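Local coordinates for protein threonine phosphate decarboxylase-like enzyme (Sulfurospirillum multivorans, PDB 6OUX) that decarboxylates L-serine O-phosphate to ethanolamine O-phosphate in a pyridoxal phosphate-dependent reaction, supplying the linker precursor for norcobamide biosynthesis, at residues A[81-91]-A[273-284]; A[235-243]-A[253-262]. All coordinates share one frame; numbering follows the deposited sequence.

Contact 1: A[81-91]-A[273-284]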
loop_
_atom_site.group_PDB
_atom_site.type_symbol
_atom_site.label_atom_id
_atom_site.label_comp_id
_atom_site.label_asym_id
_atom_site.label_seq_id
_atom_site.Cartn_x
_atom_site.Cartn_y
_atom_site.Cartn_z
ATOM N N PRO A 81 -10.498 6.967 -3.188
ATOM C CA PRO A 81 -10.004 6.573 -4.493
ATOM C C PRO A 81 -10.821 5.405 -5.039
ATOM O O PRO A 81 -11.485 4.699 -4.290
ATOM C CB PRO A 81 -8.592 6.109 -4.214
ATOM C CG PRO A 81 -8.317 6.424 -2.794
ATOM C CD PRO A 81 -9.635 6.472 -2.120
ATOM N N SER A 82 -10.730 5.203 -6.340
ATOM C CA SER A 82 -11.451 4.117 -7.023
ATOM C C SER A 82 -11.019 2.780 -6.537
ATOM O O SER A 82 -9.878 2.608 -6.087
ATOM C CB SER A 82 -11.212 4.228 -8.519
ATOM O OG SER A 82 -11.554 5.531 -8.989
ATOM N N GLN A 83 -11.951 1.831 -6.626
ATOM C CA GLN A 83 -11.781 0.484 -6.159
ATOM C C GLN A 83 -11.207 -0.392 -7.276
ATOM O O GLN A 83 -11.134 0.037 -8.436
ATOM C CB GLN A 83 -13.115 -0.109 -5.667
ATOM C CG GLN A 83 -13.970 0.757 -4.730
ATOM C CD GLN A 83 -13.179 1.485 -3.649
ATOM O OE1 GLN A 83 -13.140 2.717 -3.618
ATOM N NE2 GLN A 83 -12.556 0.727 -2.747
ATOM N N GLN A 84 -10.781 -1.592 -6.891
ATOM C CA GLN A 84 -10.076 -2.531 -7.763
ATOM C C GLN A 84 -10.713 -2.712 -9.146
ATOM O O GLN A 84 -10.034 -2.533 -10.185
ATOM C CB GLN A 84 -9.861 -3.867 -7.039
ATOM C CG GLN A 84 -9.123 -4.921 -7.837
ATOM C CD GLN A 84 -7.600 -4.858 -7.760
ATOM O OE1 GLN A 84 -6.975 -4.260 -6.829
ATOM N NE2 GLN A 84 -6.980 -5.516 -8.718
ATOM N N ARG A 85 -12.018 -3.015 -9.190
ATOM C CA ARG A 85 -12.715 -3.205 -10.492
ATOM C C ARG A 85 -12.610 -2.014 -11.454
ATOM O O ARG A 85 -12.563 -2.175 -12.718
ATOM C CB ARG A 85 -14.211 -3.579 -10.285
ATOM C CG ARG A 85 -14.486 -4.898 -9.556
ATOM C CD ARG A 85 -13.952 -6.104 -10.335
ATOM N NE ARG A 85 -14.113 -7.402 -9.667
ATOM C CZ ARG A 85 -13.534 -8.541 -10.070
ATOM N NH1 ARG A 85 -12.726 -8.547 -11.119
ATOM N NH2 ARG A 85 -13.704 -9.672 -9.382
ATOM N N SER A 86 -12.593 -0.796 -10.903
ATOM C CA SER A 86 -12.523 0.343 -11.760
ATOM C C SER A 86 -11.084 0.467 -12.297
ATOM O O SER A 86 -10.903 0.854 -13.449
ATOM C CB SER A 86 -13.096 1.614 -11.084
ATOM O OG SER A 86 -12.378 2.768 -11.432
ATOM N N LEU A 87 -10.089 0.093 -11.488
ATOM C CA LEU A 87 -8.663 0.127 -11.858
ATOM C C LEU A 87 -8.316 -0.940 -12.915
ATOM O O LEU A 87 -7.620 -0.664 -13.898
ATOM C CB LEU A 87 -7.796 -0.100 -10.620
ATOM C CG LEU A 87 -7.941 0.956 -9.523
ATOM C CD1 LEU A 87 -7.198 0.539 -8.277
ATOM C CD2 LEU A 87 -7.513 2.303 -10.062
ATOM N N GLN A 88 -8.913 -2.111 -12.762
ATOM C CA GLN A 88 -8.869 -3.147 -13.786
ATOM C C GLN A 88 -9.276 -2.634 -15.157
ATOM O O GLN A 88 -8.584 -2.859 -16.215
ATOM C CB GLN A 88 -9.768 -4.307 -13.346
ATOM C CG GLN A 88 -9.200 -5.172 -12.255
ATOM C CD GLN A 88 -10.081 -6.373 -12.044
ATOM O OE1 GLN A 88 -11.248 -6.312 -12.347
ATOM N NE2 GLN A 88 -9.542 -7.453 -11.548
ATOM N N LYS A 89 -10.392 -1.903 -15.166
ATOM C CA LYS A 89 -10.887 -1.340 -16.391
ATOM C C LYS A 89 -9.963 -0.295 -16.988
ATOM O O LYS A 89 -9.809 -0.248 -18.188
ATOM C CB LYS A 89 -12.333 -0.859 -16.232
ATOM C CG LYS A 89 -13.284 -2.057 -16.235
ATOM C CD LYS A 89 -14.580 -1.823 -15.471
ATOM C CE LYS A 89 -15.376 -3.115 -15.365
ATOM N NZ LYS A 89 -15.838 -3.330 -13.972
ATOM N N VAL A 90 -9.281 0.498 -16.170
ATOM C CA VAL A 90 -8.346 1.467 -16.717
ATOM C C VAL A 90 -7.216 0.730 -17.423
ATOM O O VAL A 90 -6.866 1.081 -18.525
ATOM C CB VAL A 90 -7.845 2.454 -15.656
ATOM C CG1 VAL A 90 -6.788 3.371 -16.221
ATOM C CG2 VAL A 90 -9.007 3.290 -15.132
ATOM N N MET A 91 -6.633 -0.269 -16.770
ATOM C CA MET A 91 -5.493 -1.029 -17.321
ATOM C C MET A 91 -5.889 -1.846 -18.604
ATOM O O MET A 91 -5.097 -1.980 -19.539
ATOM C CB MET A 91 -4.842 -1.901 -16.216
ATOM C CG MET A 91 -4.170 -1.169 -15.009
ATOM S SD MET A 91 -2.750 -0.196 -15.570
ATOM C CE MET A 91 -1.584 -1.515 -15.670
ATOM N N TRP A 273 -6.571 -4.342 0.169
ATOM C CA TRP A 273 -5.802 -3.383 -0.635
ATOM C C TRP A 273 -6.619 -2.233 -1.248
ATOM O O TRP A 273 -7.647 -2.437 -1.905
ATOM C CB TRP A 273 -5.088 -4.124 -1.762
ATOM C CG TRP A 273 -4.708 -3.240 -2.913
ATOM C CD1 TRP A 273 -5.299 -3.192 -4.154
ATOM C CD2 TRP A 273 -3.655 -2.278 -2.937
ATOM N NE1 TRP A 273 -4.672 -2.261 -4.945
ATOM C CE2 TRP A 273 -3.655 -1.685 -4.227
ATOM C CE3 TRP A 273 -2.707 -1.865 -2.001
ATOM C CZ2 TRP A 273 -2.738 -0.691 -4.598
ATOM C CZ3 TRP A 273 -1.812 -0.881 -2.363
ATOM C CH2 TRP A 273 -1.827 -0.307 -3.656
ATOM N N ASN A 274 -6.085 -1.032 -1.077
ATOM C CA ASN A 274 -6.617 0.150 -1.661
ATOM C C ASN A 274 -5.441 0.945 -2.262
ATOM O O ASN A 274 -4.359 1.053 -1.657
ATOM C CB ASN A 274 -7.331 0.931 -0.568
ATOM C CG ASN A 274 -7.815 2.278 -1.031
ATOM O OD1 ASN A 274 -8.190 2.439 -2.201
ATOM N ND2 ASN A 274 -7.800 3.271 -0.118
ATOM N N ILE A 275 -5.635 1.453 -3.475
ATOM C CA ILE A 275 -4.678 2.385 -4.060
ATOM C C ILE A 275 -4.820 3.728 -3.329
ATOM O O ILE A 275 -5.801 3.967 -2.654
ATOM C CB ILE A 275 -4.925 2.533 -5.569
ATOM C CG1 ILE A 275 -3.689 3.094 -6.263
ATOM C CG2 ILE A 275 -6.168 3.391 -5.851
ATOM C CD1 ILE A 275 -3.800 2.959 -7.771
ATOM N N ASN A 276 -3.836 4.605 -3.425
ATOM C CA ASN A 276 -3.987 5.925 -2.810
ATOM C C ASN A 276 -4.311 6.884 -3.931
ATOM O O ASN A 276 -4.214 6.499 -5.098
ATOM C CB ASN A 276 -2.750 6.352 -2.001
ATOM C CG ASN A 276 -1.421 6.156 -2.740
ATOM O OD1 ASN A 276 -1.384 6.035 -3.929
ATOM N ND2 ASN A 276 -0.300 6.127 -1.990
ATOM N N GLY A 277 -4.632 8.130 -3.595
ATOM C CA GLY A 277 -4.993 9.128 -4.615
ATOM C C GLY A 277 -3.918 9.285 -5.676
ATOM O O GLY A 277 -4.196 9.320 -6.883
ATOM N N ILE A 278 -2.697 9.516 -5.237
ATOM C CA ILE A 278 -1.615 9.853 -6.182
ATOM C C ILE A 278 -1.319 8.639 -7.046
ATOM O O ILE A 278 -1.045 8.813 -8.207
ATOM C CB ILE A 278 -0.342 10.421 -5.494
ATOM C CG1 ILE A 278 0.714 10.927 -6.494
ATOM C CG2 ILE A 278 0.318 9.399 -4.597
ATOM C CD1 ILE A 278 0.159 12.013 -7.408
ATOM N N GLY A 279 -1.413 7.434 -6.469
ATOM C CA GLY A 279 -1.265 6.183 -7.179
ATOM C C GLY A 279 -2.238 6.056 -8.330
ATOM O O GLY A 279 -1.834 5.696 -9.467
ATOM N N GLU A 280 -3.511 6.312 -8.028
ATOM C CA GLU A 280 -4.555 6.307 -9.027
ATOM C C GLU A 280 -4.336 7.294 -10.144
ATOM O O GLU A 280 -4.520 6.916 -11.281
ATOM C CB GLU A 280 -5.917 6.570 -8.419
ATOM C CG GLU A 280 -7.004 6.519 -9.446
ATOM C CD GLU A 280 -8.393 6.640 -8.842
ATOM O OE1 GLU A 280 -8.556 6.694 -7.595
ATOM O OE2 GLU A 280 -9.319 6.721 -9.650
ATOM N N TYR A 281 -4.004 8.552 -9.818
ATOM C CA TYR A 281 -3.683 9.563 -10.810
ATOM C C TYR A 281 -2.616 8.975 -11.769
ATOM O O TYR A 281 -2.730 9.064 -12.991
ATOM C CB TYR A 281 -3.111 10.833 -10.163
ATOM C CG TYR A 281 -2.535 11.764 -11.194
ATOM C CD1 TYR A 281 -3.381 12.611 -11.943
ATOM C CD2 TYR A 281 -1.185 11.743 -11.521
ATOM C CE1 TYR A 281 -2.878 13.450 -12.948
ATOM C CE2 TYR A 281 -0.690 12.563 -12.559
ATOM C CZ TYR A 281 -1.536 13.402 -13.265
ATOM O OH TYR A 281 -1.055 14.232 -14.271
ATOM N N CYS A 282 -1.589 8.383 -11.196
ATOM C CA CYS A 282 -0.455 7.911 -12.000
ATOM C C CYS A 282 -0.868 6.746 -12.870
ATOM O O CYS A 282 -0.490 6.658 -14.032
ATOM C CB CYS A 282 0.706 7.486 -11.103
ATOM S SG CYS A 282 1.650 8.859 -10.406
ATOM N N LEU A 283 -1.674 5.877 -12.304
ATOM C CA LEU A 283 -2.158 4.730 -13.047
ATOM C C LEU A 283 -2.949 5.161 -14.296
ATOM O O LEU A 283 -2.746 4.592 -15.417
ATOM C CB LEU A 283 -3.034 3.839 -12.182
ATOM C CG LEU A 283 -3.169 2.453 -12.771
ATOM C CD1 LEU A 283 -1.974 1.650 -12.286
ATOM C CD2 LEU A 283 -4.479 1.779 -12.368
ATOM N N ARG A 284 -3.824 6.151 -14.099
ATOM C CA ARG A 284 -4.655 6.657 -15.191
ATOM C C ARG A 284 -3.841 7.470 -16.181
ATOM O O ARG A 284 -4.150 7.476 -17.376
ATOM C CB ARG A 284 -5.782 7.497 -14.685
ATOM C CG ARG A 284 -6.813 6.738 -13.878
ATOM C CD ARG A 284 -7.902 7.708 -13.388
ATOM N NE ARG A 284 -8.870 6.967 -12.620
ATOM C CZ ARG A 284 -9.887 6.278 -13.134
ATOM N NH1 ARG A 284 -10.161 6.295 -14.444
ATOM N NH2 ARG A 284 -10.660 5.595 -12.310
#

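Contact 2: A[235-243]-A[253-262]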
loop_
_atom_site.group_PDB
_atom_site.type_symbol
_atom_site.label_atom_id
_atom_site.label_comp_id
_atom_site.label_asym_id
_atom_site.label_seq_id
_atom_site.Cartn_x
_atom_site.Cartn_y
_atom_site.Cartn_z
ATOM N N ASN A 235 -0.763 -21.492 -18.222
ATOM C CA ASN A 235 -0.113 -21.572 -16.925
ATOM C C ASN A 235 0.751 -20.338 -16.574
ATOM O O ASN A 235 1.397 -20.345 -15.539
ATOM C CB ASN A 235 0.740 -22.832 -16.775
ATOM C CG ASN A 235 1.882 -22.876 -17.720
ATOM O OD1 ASN A 235 1.921 -22.124 -18.716
ATOM N ND2 ASN A 235 2.746 -23.852 -17.530
ATOM N N VAL A 236 0.794 -19.338 -17.445
ATOM C CA VAL A 236 1.587 -18.154 -17.198
ATOM C C VAL A 236 0.877 -17.106 -16.332
ATOM O O VAL A 236 -0.278 -16.716 -16.596
ATOM C CB VAL A 236 2.112 -17.584 -18.511
ATOM C CG1 VAL A 236 2.698 -16.164 -18.369
ATOM C CG2 VAL A 236 3.178 -18.531 -19.050
ATOM N N ILE A 237 1.663 -16.569 -15.409
ATOM C CA ILE A 237 1.340 -15.371 -14.654
ATOM C C ILE A 237 2.414 -14.328 -14.912
ATOM O O ILE A 237 3.618 -14.618 -14.749
ATOM C CB ILE A 237 1.245 -15.658 -13.172
ATOM C CG1 ILE A 237 0.048 -16.552 -12.893
ATOM C CG2 ILE A 237 1.083 -14.382 -12.361
ATOM C CD1 ILE A 237 0.080 -17.284 -11.579
ATOM N N ILE A 238 1.982 -13.171 -15.401
ATOM C CA ILE A 238 2.903 -12.066 -15.635
ATOM C C ILE A 238 2.828 -11.111 -14.473
ATOM O O ILE A 238 1.738 -10.718 -14.024
ATOM C CB ILE A 238 2.566 -11.301 -16.947
ATOM C CG1 ILE A 238 2.595 -12.234 -18.156
ATOM C CG2 ILE A 238 3.503 -10.111 -17.155
ATOM C CD1 ILE A 238 3.945 -12.897 -18.434
ATOM N N VAL A 239 3.987 -10.696 -13.967
ATOM C CA VAL A 239 3.995 -9.678 -12.939
ATOM C C VAL A 239 4.922 -8.540 -13.367
ATOM O O VAL A 239 5.983 -8.802 -13.932
ATOM C CB VAL A 239 4.530 -10.265 -11.588
ATOM C CG1 VAL A 239 4.505 -9.203 -10.548
ATOM C CG2 VAL A 239 3.711 -11.416 -11.090
ATOM N N LYS A 240 4.553 -7.296 -13.055
ATOM C CA LYS A 240 5.321 -6.125 -13.551
ATOM C C LYS A 240 5.131 -4.930 -12.626
ATOM O O LYS A 240 4.011 -4.532 -12.327
ATOM C CB LYS A 240 4.925 -5.776 -14.998
ATOM C CG LYS A 240 5.695 -4.611 -15.551
ATOM C CD LYS A 240 5.715 -4.505 -17.067
ATOM C CE LYS A 240 6.634 -3.381 -17.484
ATOM N NZ LYS A 240 6.095 -2.117 -16.912
ATOM N N SER A 241 6.255 -4.363 -12.195
ATOM C CA SER A 241 6.278 -3.121 -11.505
ATOM C C SER A 241 5.816 -2.036 -12.455
ATOM O O SER A 241 6.053 -2.100 -13.648
ATOM C CB SER A 241 7.665 -2.849 -10.955
ATOM O OG SER A 241 7.725 -1.511 -10.486
ATOM N N LEU A 242 5.088 -1.074 -11.938
ATOM C CA LEU A 242 4.921 0.203 -12.660
ATOM C C LEU A 242 5.814 1.330 -12.130
ATOM O O LEU A 242 5.829 2.402 -12.729
ATOM C CB LEU A 242 3.464 0.643 -12.648
ATOM C CG LEU A 242 2.504 -0.290 -13.372
ATOM C CD1 LEU A 242 1.068 0.107 -13.032
ATOM C CD2 LEU A 242 2.741 -0.226 -14.881
ATOM N N SER A 243 6.616 1.059 -11.104
ATOM C CA SER A 243 7.463 2.068 -10.432
ATOM C C SER A 243 8.928 2.150 -10.946
ATOM O O SER A 243 9.540 3.221 -11.027
ATOM C CB SER A 243 7.325 1.845 -8.895
ATOM O OG SER A 243 5.889 1.909 -8.513
ATOM N N LEU A 253 3.305 0.878 -7.220
ATOM C CA LEU A 253 2.304 0.236 -8.064
ATOM C C LEU A 253 2.867 -0.886 -8.886
ATOM O O LEU A 253 3.916 -0.758 -9.464
ATOM C CB LEU A 253 1.776 1.209 -9.093
ATOM C CG LEU A 253 0.960 2.367 -8.592
ATOM C CD1 LEU A 253 0.776 3.346 -9.733
ATOM C CD2 LEU A 253 -0.367 1.887 -8.056
ATOM N N GLY A 254 2.128 -1.973 -8.985
ATOM C CA GLY A 254 2.509 -3.030 -9.900
ATOM C C GLY A 254 1.263 -3.762 -10.278
ATOM O O GLY A 254 0.195 -3.592 -9.609
ATOM N N TYR A 255 1.358 -4.561 -11.329
ATOM C CA TYR A 255 0.191 -5.384 -11.700
ATOM C C TYR A 255 0.619 -6.818 -12.012
ATOM O O TYR A 255 1.808 -7.119 -12.141
ATOM C CB TYR A 255 -0.608 -4.759 -12.852
ATOM C CG TYR A 255 0.087 -4.860 -14.235
ATOM C CD1 TYR A 255 1.004 -3.927 -14.646
ATOM C CD2 TYR A 255 -0.177 -5.896 -15.075
ATOM C CE1 TYR A 255 1.619 -4.004 -15.900
ATOM C CE2 TYR A 255 0.449 -6.007 -16.312
ATOM C CZ TYR A 255 1.348 -5.078 -16.697
ATOM O OH TYR A 255 1.941 -5.218 -17.882
ATOM N N ALA A 256 -0.360 -7.695 -12.063
ATOM C CA ALA A 256 -0.210 -9.064 -12.547
ATOM C C ALA A 256 -1.335 -9.409 -13.493
ATOM O O ALA A 256 -2.468 -8.907 -13.334
ATOM C CB ALA A 256 -0.214 -10.049 -11.408
ATOM N N LEU A 257 -1.031 -10.281 -14.449
ATOM C CA LEU A 257 -2.025 -10.928 -15.348
ATOM C C LEU A 257 -2.094 -12.401 -14.911
ATOM O O LEU A 257 -1.071 -13.093 -14.841
ATOM C CB LEU A 257 -1.576 -10.852 -16.797
ATOM C CG LEU A 257 -1.215 -9.454 -17.332
ATOM C CD1 LEU A 257 -0.813 -9.495 -18.798
ATOM C CD2 LEU A 257 -2.315 -8.434 -17.159
ATOM N N MET A 258 -3.285 -12.845 -14.570
ATOM C CA MET A 258 -3.473 -14.175 -14.059
ATOM C C MET A 258 -4.906 -14.635 -14.263
ATOM O O MET A 258 -5.759 -13.904 -14.756
ATOM C CB MET A 258 -3.031 -14.276 -12.584
ATOM C CG MET A 258 -3.779 -13.431 -11.572
ATOM S SD MET A 258 -3.173 -13.580 -9.820
ATOM C CE MET A 258 -2.338 -12.225 -9.639
ATOM N N ASP A 259 -5.143 -15.874 -13.890
ATOM C CA ASP A 259 -6.463 -16.505 -14.029
ATOM C C ASP A 259 -7.539 -15.635 -13.363
ATOM O O ASP A 259 -7.366 -15.232 -12.231
ATOM C CB ASP A 259 -6.396 -17.901 -13.367
ATOM C CG ASP A 259 -7.707 -18.605 -13.421
ATOM O OD1 ASP A 259 -8.074 -19.128 -14.524
ATOM O OD2 ASP A 259 -8.419 -18.555 -12.407
ATOM N N SER A 260 -8.618 -15.312 -14.069
ATOM C CA SER A 260 -9.628 -14.407 -13.526
ATOM C C SER A 260 -10.399 -14.994 -12.359
ATOM O O SER A 260 -10.795 -14.245 -11.427
ATOM C CB SER A 260 -10.583 -13.890 -14.614
ATOM O OG SER A 260 -11.236 -14.969 -15.203
ATOM N N ARG A 261 -10.588 -16.315 -12.374
ATOM C CA ARG A 261 -11.217 -17.021 -11.245
ATOM C C ARG A 261 -10.422 -16.802 -9.939
ATOM O O ARG A 261 -10.982 -16.477 -8.881
ATOM C CB ARG A 261 -11.221 -18.541 -11.538
ATOM C CG ARG A 261 -12.554 -19.243 -11.453
ATOM C CD ARG A 261 -13.616 -18.641 -12.371
ATOM N NE ARG A 261 -13.231 -18.444 -13.780
ATOM C CZ ARG A 261 -13.569 -19.227 -14.819
ATOM N NH1 ARG A 261 -14.245 -20.342 -14.646
ATOM N NH2 ARG A 261 -13.175 -18.900 -16.044
ATOM N N LYS A 262 -9.118 -17.051 -10.025
ATOM C CA LYS A 262 -8.184 -16.823 -8.932
ATOM C C LYS A 262 -8.211 -15.337 -8.466
ATOM O O LYS A 262 -8.280 -15.045 -7.266
ATOM C CB LYS A 262 -6.824 -17.250 -9.421
ATOM C CG LYS A 262 -5.664 -17.126 -8.460
ATOM C CD LYS A 262 -4.396 -17.537 -9.216
ATOM C CE LYS A 262 -3.092 -17.245 -8.460
ATOM N NZ LYS A 262 -2.665 -18.410 -7.653
#

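Contact 1: A[81-91]-A[273-284]
S82 is held by E280 through two hydrogen bonds, one to each carboxylate oxygen. The backbone N of S82 donates to E280 OE1 at 2.9 Å, approaching from above the carboxylate plane, and S82 OG donates to E280 OE2 at 2.6 Å, on the syn side but well out of that plane. Glutamate is long enough that, stretched out with CG anti to the backbone N (chi1 -178°), it brings both oxygens from helix 277-284 to S82, in the turn ahead of helix 84-91. R284, one helical turn on, grips OE2 side-on with NE and NH2, using the anti side. Three donors therefore converge on one oxygen, which would favour the ionised acid and fix its rotation.

Beneath this polar pair the packing is buried and apolar. L87 wedges between I275 and L283: its CD1 lies 3.9 Å from I275 CG2, its CD2 3.8 Å from L283 CD2. M91 adds a pliable end, SD resting 3.8 Å from L283 CD1. P81 sets CG 3.5 Å from I275 O, a buried carbonyl that finds no hydrogen-bond partner.

V90 and R284 form the partly exposed flank. There V90 CG2 closely covers one guanidinium face, 3.3 Å from R284 NH1, while the hydroxyls of S82 and S86 only come near its edge.

The two helices run roughly parallel, 25° apart. L87 and M91 continue onto I104 of strand 102-105, Y281 on the far helix hydrogen-bonds E66 of helix 53-68, and P81 packs on A249 of the second subunit.

Contact 2: A[235-243]-A[253-262]
K240 and Y255 stand side by side on one face of an antiparallel strand pair, a beta hairpin whose strands 236-241 and 254-257 belong to the mixed seven-stranded sheet of the large domain of fold-type I pyridoxal phosphate enzymes. Paired backbone bonds join I238 with L257 and K240 with Y255.

Y255 carries the orientation. Its CG stands between the backbone N and the carbonyl carbon (chi1 73°), which swings the ring back over the neighbouring strand. The lysine's aliphatic part slants across it, K240 CB lying 3.9 Å from Y255 CE1, while the charged end leads away to a salt bridge with D245. From another side comes L242, roughly at right angles to the tyrosine: L242 CD2 meets the ring edge, 4.1 Å from Y255 CE1. L257 CG also lies at the edge, in the ring plane. A broad, mostly apolar ring suits this position, since M91 and L95 of helix 84-95 pack against it.

The opposite face of the sheet carries smaller groups. V239 CG2 touches A256 CB at 4.2 Å, and V239 continues onto A108 and I112 of helix 108-116. A256 CB lies 3.3 Å from I238 O, and its single methyl fits beside V239. G254 pairs closely with S241, its CA 3.2 Å from K240 O. Farther along, the I237 and M258 side chains slant past each other, I237 CG1 3.8 Å from M258 CB.

At the end of the hairpin nearest the substrate site, S241 lies about 11 Å, side chain to side chain, from N181, which probably binds O-phospho-L-serine. S241 OG accepts from S243 N, forming an ST turn. S243 OG in turn accepts from L253 N at 3.1 Å and nearly straight (161°), and hydrogen-bonds V251 O.

How the contacts relate
From the N terminus, the chain first passes 81-91, at the start of helix 84-95, and then builds most of the seven-stranded sheet. Strand 236-241 follows, and contact 2 closes a short loop of nine residues when strand 254-257 returns beside it. Helix 260-266 leads on to 273-284, where contact 1 closes a loop of 181 residues, so contact 2 is nested inside contact 1. Their centres lie 15 Å apart and they touch: L283 CD1 reaches L242 CD1 at 3.5 Å, and I275 CD1 lies 3.6 Å from L253 CD2. Contact 1 thus joins two helices, both of which pack on the strand-pair region of contact 2.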